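Local atomic coordinates of phosphomethylpyrimidine kinase (Pyrococcus furiosus, PDB entry 2PB9), a protein that probably condenses thiazole phosphate with hydroxymethylpyrimidine diphosphate to thiamine phosphate through the C-terminal ThiN domain in this chain, and probably phosphorylates hydroxymethylpyrimidine and its phosphate through its N-terminal kinase part. Residues 14-19 and 64-69; 48-53 and 77-82; 102-107 and 167-172. All blocks are in the same frame, centred on the assembly; numbering follows the deposited sequence.

Contact 1 (14-19 and 64-69); sequences NAVREF and VKAVGP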
loop_
_atom_site.group_PDB
_atom_site.type_symbol
_atom_site.label_atom_id
_atom_site.label_comp_id
_atom_site.label_asym_id
_atom_site.label_seq_id
_atom_site.Cartn_x
_atom_site.Cartn_y
_atom_site.Cartn_z
ATOM N N ASN A 14 -26.500 -10.364 26.487
ATOM C CA ASN A 14 -27.561 -11.096 25.800
ATOM C C ASN A 14 -27.325 -11.040 24.300
ATOM O O ASN A 14 -27.349 -12.071 23.619
ATOM C CB ASN A 14 -28.945 -10.502 26.096
ATOM C CG ASN A 14 -29.393 -10.722 27.533
ATOM O OD1 ASN A 14 -29.274 -11.826 28.081
ATOM N ND2 ASN A 14 -29.930 -9.671 28.150
ATOM N N ALA A 15 -27.101 -9.831 23.789
ATOM C CA ALA A 15 -26.868 -9.631 22.362
ATOM C C ALA A 15 -25.744 -10.538 21.876
ATOM O O ALA A 15 -25.852 -11.166 20.828
ATOM C CB ALA A 15 -26.528 -8.166 22.083
ATOM N N VAL A 16 -24.666 -10.602 22.645
ATOM C CA VAL A 16 -23.529 -11.443 22.301
ATOM C C VAL A 16 -23.960 -12.908 22.216
ATOM O O VAL A 16 -23.505 -13.653 21.345
ATOM C CB VAL A 16 -22.402 -11.299 23.356
ATOM C CG1 VAL A 16 -21.288 -12.289 23.077
ATOM C CG2 VAL A 16 -21.859 -9.877 23.342
ATOM N N ARG A 17 -24.839 -13.318 23.126
ATOM C CA ARG A 17 -25.316 -14.689 23.127
ATOM C C ARG A 17 -26.188 -14.892 21.891
ATOM O O ARG A 17 -26.087 -15.906 21.206
ATOM C CB ARG A 17 -26.113 -14.994 24.401
ATOM C CG ARG A 17 -25.971 -16.451 24.851
ATOM C CD ARG A 17 -27.013 -16.914 25.883
ATOM N NE ARG A 17 -27.011 -16.143 27.131
ATOM C CZ ARG A 17 -27.689 -15.013 27.321
ATOM N NH1 ARG A 17 -28.438 -14.506 26.341
ATOM N NH2 ARG A 17 -27.624 -14.387 28.492
ATOM N N GLU A 18 -27.036 -13.919 21.589
ATOM C CA GLU A 18 -27.877 -14.057 20.417
ATOM C C GLU A 18 -27.049 -13.928 19.132
ATOM O O GLU A 18 -27.304 -14.610 18.143
ATOM C CB GLU A 18 -29.011 -13.028 20.430
ATOM C CG GLU A 18 -29.929 -13.163 19.223
ATOM C CD GLU A 18 -31.182 -12.311 19.316
ATOM O OE1 GLU A 18 -31.075 -11.121 19.677
ATOM O OE2 GLU A 18 -32.279 -12.825 19.012
ATOM N N PHE A 19 -26.064 -13.030 19.159
ATOM C CA PHE A 19 -25.214 -12.920 17.986
ATOM C C PHE A 19 -24.603 -14.255 17.580
ATOM O O PHE A 19 -24.682 -14.682 16.457
ATOM C CB PHE A 19 -24.106 -11.895 18.217
ATOM C CG PHE A 19 -23.113 -11.831 17.097
ATOM C CD1 PHE A 19 -23.438 -11.211 15.903
ATOM C CD2 PHE A 19 -21.858 -12.397 17.238
ATOM C CE1 PHE A 19 -22.526 -11.155 14.867
ATOM C CE2 PHE A 19 -20.943 -12.344 16.205
ATOM C CZ PHE A 19 -21.276 -11.723 15.018
ATOM N N VAL A 64 -18.943 -19.226 15.385
ATOM C CA VAL A 64 -18.213 -18.170 16.053
ATOM C C VAL A 64 -18.191 -18.425 17.548
ATOM O O VAL A 64 -19.010 -19.177 18.077
ATOM C CB VAL A 64 -18.864 -16.806 15.787
ATOM C CG1 VAL A 64 -19.158 -16.665 14.304
ATOM C CG2 VAL A 64 -20.133 -16.660 16.615
ATOM N N LYS A 65 -17.251 -17.791 18.234
ATOM C CA LYS A 65 -17.146 -17.979 19.664
ATOM C C LYS A 65 -16.610 -16.734 20.331
ATOM O O LYS A 65 -15.649 -16.132 19.859
ATOM C CB LYS A 65 -16.231 -19.173 19.955
ATOM C CG LYS A 65 -16.029 -19.483 21.423
ATOM C CD LYS A 65 -15.209 -20.749 21.607
ATOM C CE LYS A 65 -14.882 -20.985 23.071
ATOM N NZ LYS A 65 -14.170 -22.273 23.269
ATOM N N ALA A 66 -17.264 -16.333 21.416
ATOM C CA ALA A 66 -16.834 -15.174 22.190
ATOM C C ALA A 66 -15.807 -15.767 23.128
ATOM O O ALA A 66 -16.145 -16.584 23.976
ATOM C CB ALA A 66 -17.999 -14.599 22.979
ATOM N N VAL A 67 -14.550 -15.376 22.974
ATOM C CA VAL A 67 -13.498 -15.942 23.811
ATOM C C VAL A 67 -13.685 -15.725 25.300
ATOM O O VAL A 67 -13.270 -16.551 26.098
ATOM C CB VAL A 67 -12.106 -15.405 23.417
ATOM C CG1 VAL A 67 -11.047 -15.956 24.368
ATOM C CG2 VAL A 67 -11.794 -15.802 21.984
ATOM N N GLY A 68 -14.312 -14.619 25.675
ATOM C CA GLY A 68 -14.490 -14.349 27.085
ATOM C C GLY A 68 -15.783 -13.650 27.436
ATOM O O GLY A 68 -16.715 -13.585 26.624
ATOM N N PRO A 69 -15.876 -13.144 28.675
ATOM C CA PRO A 69 -17.048 -12.436 29.187
ATOM C C PRO A 69 -17.017 -10.947 28.851
ATOM O O PRO A 69 -16.005 -10.414 28.371
ATOM C CB PRO A 69 -16.953 -12.677 30.678
ATOM C CG PRO A 69 -15.488 -12.608 30.895
ATOM C CD PRO A 69 -14.945 -13.453 29.776
#

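Contact 2 (48-53 and 77-82); sequences KDVAGV and HLARAV. With PO4 (phosphate ion), chain C.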
loop_
_atom_site.group_PDB
_atom_site.type_symbol
_atom_site.label_atom_id
_atom_site.label_comp_id
_atom_site.label_asym_id
_atom_site.label_seq_id
_atom_site.Cartn_x
_atom_site.Cartn_y
_atom_site.Cartn_z
ATOM N N LYS A 48 -12.470 2.556 29.178
ATOM C CA LYS A 48 -12.705 1.897 30.451
ATOM C C LYS A 48 -14.176 2.016 30.810
ATOM O O LYS A 48 -14.695 1.220 31.591
ATOM C CB LYS A 48 -11.881 2.558 31.542
ATOM C CG LYS A 48 -10.788 1.688 32.131
ATOM C CD LYS A 48 -9.661 1.440 31.153
ATOM C CE LYS A 48 -8.427 0.942 31.892
ATOM N NZ LYS A 48 -8.736 -0.232 32.764
ATOM N N ASP A 49 -14.837 3.016 30.229
ATOM C CA ASP A 49 -16.253 3.280 30.485
ATOM C C ASP A 49 -17.134 2.600 29.454
ATOM O O ASP A 49 -18.339 2.859 29.367
ATOM C CB ASP A 49 -16.512 4.789 30.466
ATOM C CG ASP A 49 -15.586 5.540 31.394
ATOM O OD1 ASP A 49 -15.514 5.132 32.569
ATOM O OD2 ASP A 49 -14.934 6.523 30.960
ATOM N N VAL A 50 -16.518 1.730 28.668
ATOM C CA VAL A 50 -17.237 1.014 27.629
ATOM C C VAL A 50 -17.093 -0.485 27.852
ATOM O O VAL A 50 -16.000 -0.972 28.128
ATOM C CB VAL A 50 -16.693 1.396 26.232
ATOM C CG1 VAL A 50 -17.563 0.774 25.150
ATOM C CG2 VAL A 50 -16.658 2.913 26.084
ATOM N N ALA A 51 -18.200 -1.210 27.750
ATOM C CA ALA A 51 -18.167 -2.654 27.948
ATOM C C ALA A 51 -17.991 -3.378 26.608
ATOM O O ALA A 51 -18.654 -3.058 25.625
ATOM C CB ALA A 51 -19.448 -3.124 28.654
ATOM N N GLY A 52 -17.080 -4.344 26.579
ATOM C CA GLY A 52 -16.828 -5.094 25.362
ATOM C C GLY A 52 -16.564 -6.551 25.684
ATOM O O GLY A 52 -16.535 -6.941 26.858
ATOM N N VAL A 53 -16.375 -7.365 24.652
ATOM C CA VAL A 53 -16.117 -8.779 24.867
ATOM C C VAL A 53 -14.617 -9.007 25.019
ATOM O O VAL A 53 -13.826 -8.684 24.125
ATOM C CB VAL A 53 -16.656 -9.634 23.694
ATOM C CG1 VAL A 53 -16.459 -11.115 24.000
ATOM C CG2 VAL A 53 -18.137 -9.337 23.465
ATOM N N HIS A 77 -10.137 -0.628 20.473
ATOM C CA HIS A 77 -10.330 0.029 19.187
ATOM C C HIS A 77 -11.769 0.407 18.850
ATOM O O HIS A 77 -12.029 1.505 18.353
ATOM C CB HIS A 77 -9.734 -0.852 18.094
ATOM C CG HIS A 77 -8.246 -0.978 18.182
ATOM N ND1 HIS A 77 -7.537 -1.960 17.523
ATOM C CD2 HIS A 77 -7.324 -0.211 18.814
ATOM C CE1 HIS A 77 -6.245 -1.791 17.741
ATOM N NE2 HIS A 77 -6.088 -0.735 18.520
ATOM N N LEU A 78 -12.707 -0.489 19.122
ATOM C CA LEU A 78 -14.094 -0.200 18.830
ATOM C C LEU A 78 -14.632 0.810 19.843
ATOM O O LEU A 78 -15.501 1.622 19.518
ATOM C CB LEU A 78 -14.923 -1.487 18.868
ATOM C CG LEU A 78 -16.257 -1.400 18.124
ATOM C CD1 LEU A 78 -15.990 -1.158 16.649
ATOM C CD2 LEU A 78 -17.063 -2.675 18.308
ATOM N N ALA A 79 -14.109 0.772 21.068
ATOM C CA ALA A 79 -14.567 1.695 22.108
ATOM C C ALA A 79 -14.254 3.131 21.731
ATOM O O ALA A 79 -15.075 4.032 21.926
ATOM C CB ALA A 79 -13.926 1.353 23.449
ATOM N N ARG A 80 -13.055 3.347 21.208
ATOM C CA ARG A 80 -12.643 4.678 20.785
ATOM C C ARG A 80 -13.552 5.138 19.658
ATOM O O ARG A 80 -13.932 6.300 19.591
ATOM C CB ARG A 80 -11.183 4.667 20.309
ATOM C CG ARG A 80 -10.146 4.867 21.419
ATOM C CD ARG A 80 -9.192 3.675 21.560
ATOM N NE ARG A 80 -8.405 3.433 20.349
ATOM C CZ ARG A 80 -7.109 3.712 20.219
ATOM N NH1 ARG A 80 -6.430 4.246 21.233
ATOM N NH2 ARG A 80 -6.490 3.463 19.065
ATOM N N ALA A 81 -13.902 4.215 18.774
ATOM C CA ALA A 81 -14.775 4.524 17.653
ATOM C C ALA A 81 -16.157 4.971 18.131
ATOM O O ALA A 81 -16.650 6.031 17.726
ATOM C CB ALA A 81 -14.910 3.300 16.760
ATOM N N VAL A 82 -16.777 4.158 18.987
ATOM C CA VAL A 82 -18.103 4.473 19.498
ATOM C C VAL A 82 -18.043 5.715 20.370
ATOM O O VAL A 82 -18.949 6.543 20.346
ATOM C CB VAL A 82 -18.716 3.281 20.306
ATOM C CG1 VAL A 82 -18.358 3.374 21.775
ATOM C CG2 VAL A 82 -20.209 3.277 20.159
HETATM P P PO4 C . -11.018 -4.280 20.053
HETATM O O1 PO4 C . -11.014 -4.599 18.602
HETATM O O2 PO4 C . -11.347 -5.513 20.827
HETATM O O3 PO4 C . -9.643 -3.805 20.440
HETATM O O4 PO4 C . -12.025 -3.219 20.326
#

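Contact 3 (102-107 and 167-172); sequences REIIEE and PMILVF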
loop_
_atom_site.group_PDB
_atom_site.type_symbol
_atom_site.label_atom_id
_atom_site.label_comp_id
_atom_site.label_asym_id
_atom_site.label_seq_id
_atom_site.Cartn_x
_atom_site.Cartn_y
_atom_site.Cartn_z
ATOM N N ARG A 102 -16.485 -7.201 -0.906
ATOM C CA ARG A 102 -17.396 -6.676 -1.919
ATOM C C ARG A 102 -18.833 -7.098 -1.668
ATOM O O ARG A 102 -19.744 -6.280 -1.635
ATOM C CB ARG A 102 -16.974 -7.143 -3.317
ATOM C CG ARG A 102 -16.673 -8.638 -3.430
ATOM C CD ARG A 102 -16.931 -9.167 -4.857
ATOM N NE ARG A 102 -16.426 -10.535 -5.022
ATOM C CZ ARG A 102 -15.317 -10.853 -5.698
ATOM N NH1 ARG A 102 -14.581 -9.907 -6.297
ATOM N NH2 ARG A 102 -14.926 -12.124 -5.756
ATOM N N GLU A 103 -19.023 -8.391 -1.472
ATOM C CA GLU A 103 -20.349 -8.926 -1.245
ATOM C C GLU A 103 -21.062 -8.292 -0.054
ATOM O O GLU A 103 -22.177 -7.777 -0.192
ATOM C CB GLU A 103 -20.257 -10.436 -1.052
ATOM C CG GLU A 103 -21.541 -11.175 -1.338
ATOM C CD GLU A 103 -21.289 -12.615 -1.741
ATOM O OE1 GLU A 103 -20.577 -12.833 -2.747
ATOM O OE2 GLU A 103 -21.795 -13.527 -1.051
ATOM N N ILE A 104 -20.417 -8.315 1.110
ATOM C CA ILE A 104 -21.029 -7.764 2.309
ATOM C C ILE A 104 -21.375 -6.294 2.160
ATOM O O ILE A 104 -22.485 -5.874 2.478
ATOM C CB ILE A 104 -20.119 -7.967 3.538
ATOM C CG1 ILE A 104 -19.887 -9.469 3.748
ATOM C CG2 ILE A 104 -20.760 -7.345 4.778
ATOM C CD1 ILE A 104 -18.975 -9.801 4.882
ATOM N N ILE A 105 -20.433 -5.512 1.659
ATOM C CA ILE A 105 -20.691 -4.104 1.488
ATOM C C ILE A 105 -21.788 -3.865 0.438
ATOM O O ILE A 105 -22.704 -3.073 0.683
ATOM C CB ILE A 105 -19.399 -3.362 1.119
ATOM C CG1 ILE A 105 -19.588 -1.863 1.346
ATOM C CG2 ILE A 105 -19.014 -3.652 -0.314
ATOM C CD1 ILE A 105 -20.003 -1.496 2.773
ATOM N N GLU A 106 -21.725 -4.547 -0.710
ATOM C CA GLU A 106 -22.759 -4.363 -1.735
ATOM C C GLU A 106 -24.120 -4.656 -1.103
ATOM O O GLU A 106 -25.079 -3.893 -1.254
ATOM C CB GLU A 106 -22.590 -5.326 -2.923
ATOM C CG GLU A 106 -21.225 -5.375 -3.632
ATOM C CD GLU A 106 -20.605 -4.007 -3.901
ATOM O OE1 GLU A 106 -21.368 -3.034 -4.126
ATOM O OE2 GLU A 106 -19.352 -3.913 -3.903
ATOM N N GLU A 107 -24.195 -5.779 -0.398
ATOM C CA GLU A 107 -25.429 -6.193 0.250
ATOM C C GLU A 107 -25.870 -5.248 1.366
ATOM O O GLU A 107 -27.068 -5.107 1.623
ATOM C CB GLU A 107 -25.279 -7.623 0.774
ATOM C CG GLU A 107 -25.356 -8.721 -0.316
ATOM C CD GLU A 107 -25.084 -8.217 -1.748
ATOM O OE1 GLU A 107 -25.961 -7.523 -2.326
ATOM O OE2 GLU A 107 -23.998 -8.519 -2.300
ATOM N N PRO A 167 -9.411 -4.059 6.147
ATOM C CA PRO A 167 -10.615 -3.234 6.047
ATOM C C PRO A 167 -11.666 -3.659 7.077
ATOM O O PRO A 167 -11.697 -4.801 7.507
ATOM C CB PRO A 167 -11.068 -3.481 4.609
ATOM C CG PRO A 167 -10.716 -4.922 4.409
ATOM C CD PRO A 167 -9.328 -5.007 5.020
HETATM N N MSE A 168 -12.526 -2.729 7.461
HETATM C CA MSE A 168 -13.569 -3.002 8.436
HETATM C C MSE A 168 -14.873 -2.320 8.097
HETATM O O MSE A 168 -14.911 -1.318 7.380
HETATM C CB MSE A 168 -13.171 -2.511 9.832
HETATM C CG MSE A 168 -12.370 -3.474 10.662
HETATM SE SE MSE A 168 -13.181 -5.221 10.777
HETATM C CE MSE A 168 -11.575 -6.235 10.380
ATOM N N ILE A 169 -15.941 -2.875 8.645
ATOM C CA ILE A 169 -17.263 -2.324 8.486
ATOM C C ILE A 169 -17.747 -2.174 9.924
ATOM O O ILE A 169 -17.780 -3.141 10.690
ATOM C CB ILE A 169 -18.195 -3.285 7.685
ATOM C CG1 ILE A 169 -17.815 -3.252 6.195
ATOM C CG2 ILE A 169 -19.671 -2.911 7.897
ATOM C CD1 ILE A 169 -18.629 -4.193 5.316
ATOM N N LEU A 170 -18.066 -0.942 10.298
ATOM C CA LEU A 170 -18.573 -0.650 11.630
ATOM C C LEU A 170 -20.059 -0.298 11.496
ATOM O O LEU A 170 -20.467 0.421 10.580
ATOM C CB LEU A 170 -17.812 0.529 12.245
ATOM C CG LEU A 170 -16.286 0.458 12.123
ATOM C CD1 LEU A 170 -15.674 1.708 12.718
ATOM C CD2 LEU A 170 -15.756 -0.766 12.825
ATOM N N VAL A 171 -20.865 -0.847 12.394
ATOM C CA VAL A 171 -22.289 -0.577 12.402
ATOM C C VAL A 171 -22.654 -0.161 13.809
ATOM O O VAL A 171 -22.315 -0.850 14.772
ATOM C CB VAL A 171 -23.110 -1.810 11.969
ATOM C CG1 VAL A 171 -22.415 -3.076 12.400
ATOM C CG2 VAL A 171 -24.508 -1.740 12.566
ATOM N N PHE A 172 -23.370 0.972 13.912
ATOM C CA PHE A 172 -23.717 1.559 15.199
ATOM C C PHE A 172 -25.211 1.447 15.457
ATOM O O PHE A 172 -26.044 1.383 14.579
ATOM C CB PHE A 172 -23.278 3.021 15.257
ATOM C CG PHE A 172 -21.847 3.234 14.867
ATOM C CD1 PHE A 172 -21.446 3.080 13.551
ATOM C CD2 PHE A 172 -20.907 3.586 15.818
ATOM C CE1 PHE A 172 -20.127 3.275 13.189
ATOM C CE2 PHE A 172 -19.585 3.781 15.462
ATOM C CZ PHE A 172 -19.195 3.627 14.146
#

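Contact 1 (14-19 and 64-69)
V16 and F19, one helical turn apart on helix 5-21, meet A66 and V64, which alternate along the short strand 64-66. Two apolar touches make up the interface. CG1 of V16 lies 4.0 Å from CB of A66, methyl against methyl, and CE2 of F19 comes to 4.4 Å from CG2 of V64, a branch that approaches the phenyl ring obliquely. The second touch is the looser, and the two together bury a modest 113 Å². In V16 the touching branch CG1 is anti to the backbone N (chi1 174°), which carries it out from the helix to the strand. F19 reaches further: its first side-chain bond does not aim at the strand, but the far end of the ring closes on it.

The strand side is positioned by a helix residue just beyond the segment, since the backbone N of A66 is hydrogen-bonded to the carboxylate oxygen OE2 of E20. On the outer side of the helix, R17 turns back to N14. Its NH2 gives a hydrogen bond of 3.1 Å to OD1 of N14, with the acceptor almost in the guanidinium plane, and NH1 adds a weak one to the same oxygen, so that a single amide oxygen receives both terminal nitrogens. E18 forms a salt bridge with K184 of helix 176-185. The turn after strand 64-66 meets a second subunit, where V67 packs on its counterpart.

I57 on strand 57-59, the antiparallel partner of strand 64-66, packs against all four contact residues, while V53 of strand 50-53 touches V16 and A66. F19 also leans on I183 of helix 176-185. Helix 5-21 thus packs against the two-stranded hairpin and helix 176-185.

Contact 2 (48-53 and 77-82)
V50 on strand 50-53 faces A79 and V82, residues one turn apart on helix 77-86. The isopropyl group of V50 straddles the A79 methyl: CB of V50 lies 3.9 Å from CB of A79, and both branches, CG1 and CG2, stand 4.1 Å from that same CB. The alanine methyl is therefore seated against the fork of the valine rather than against one arm. With CG1 anti to the backbone N (chi1 -173°), V50 also extends that branch to V82, whose CG1 is 4.3 Å away. All three residues are buried. V36 and S38 of strand 35-38 also touch V50, and S38 meets V82 as well.

The first turn of the helix has a different role. Its backbone N-H groups point at a bound phosphate ion, probably acquired from the crystallisation liquor: N of H77 donates to phosphate O3 at 3.2 Å, and N of L78 donates to O4 at 3.1 Å, each bond nearly straight at 177°. The anion sits at the positive end of the helix dipole, which probably adds to its hold. S75 OG and R56 NE also hydrogen-bond to it, and E30 of a second subunit packs on H77 nearby.

Phosphate bound by the first amides of a helix, with a serine and an arginine beside it, is a classic helix N-terminal anion site. In a ThiN domain, whose predicted substrates carry phosphate groups, it is consistent with a substrate phosphate pocket, although the ion itself does not prove this.

Contact 3 (102-107 and 167-172)
I169 on strand 168-173 sends its delta methyl between two successive residues of helix 102-114. CD1 of I169 lies 3.8 Å from CG2 of I104 and 4.0 Å from CD1 of I105, so one carbon makes both touches while the side chains pass each other at a slant. The two isoleucines of the helix use different branches. I104 presents its short arm, CG2, anti to the backbone N; I105 is aimed elsewhere at its base and arrives with its end, because CG1 is the anti branch (chi1 -163°). I169 is stretched out to meet them, its CD1 trans along the chain (chi2 178°). Y158 of strand 154-159 touches both I105 and I169, and R26 and L27 close on I104.

This is helix-on-sheet packing in the alpha/beta ThiN domain: strand 168-173 is an inner strand, paired with 94-98 through the backbone of I169 and I98, and with 154-159 through L170 and I157. L170 and F172 project to the other face of the sheet, where F172 stacks on Y85.

The outer face of the helix is loose by comparison. R102, E103 and E106 are exposed and reach nothing on the strand, and E107 lies partly exposed on the same outer side.

In the fold
From the N terminus, helix 5-21 comes first, and contact 1 closes the 44-residue excursion from 14-19 to 64-69, which carries strands 35-38, 50-53 and 57-59. Contact 2 starts within that excursion and ends beyond it, so contacts 1 and 2 cross; they touch through V53, which also packs against O of G68. Contact 3 follows in series, closing the longer path from 102-107 to 167-172. Contacts 2 and 3 reach the same mixed sheet on opposite sides of the chain's centre, and L78 touches L170 between them. Contacts 1 and 3 stay apart, with nearest atoms about 8 Å from each other. Together they tie helices 5-21, 77-86 and 102-114 to the strands of the domain.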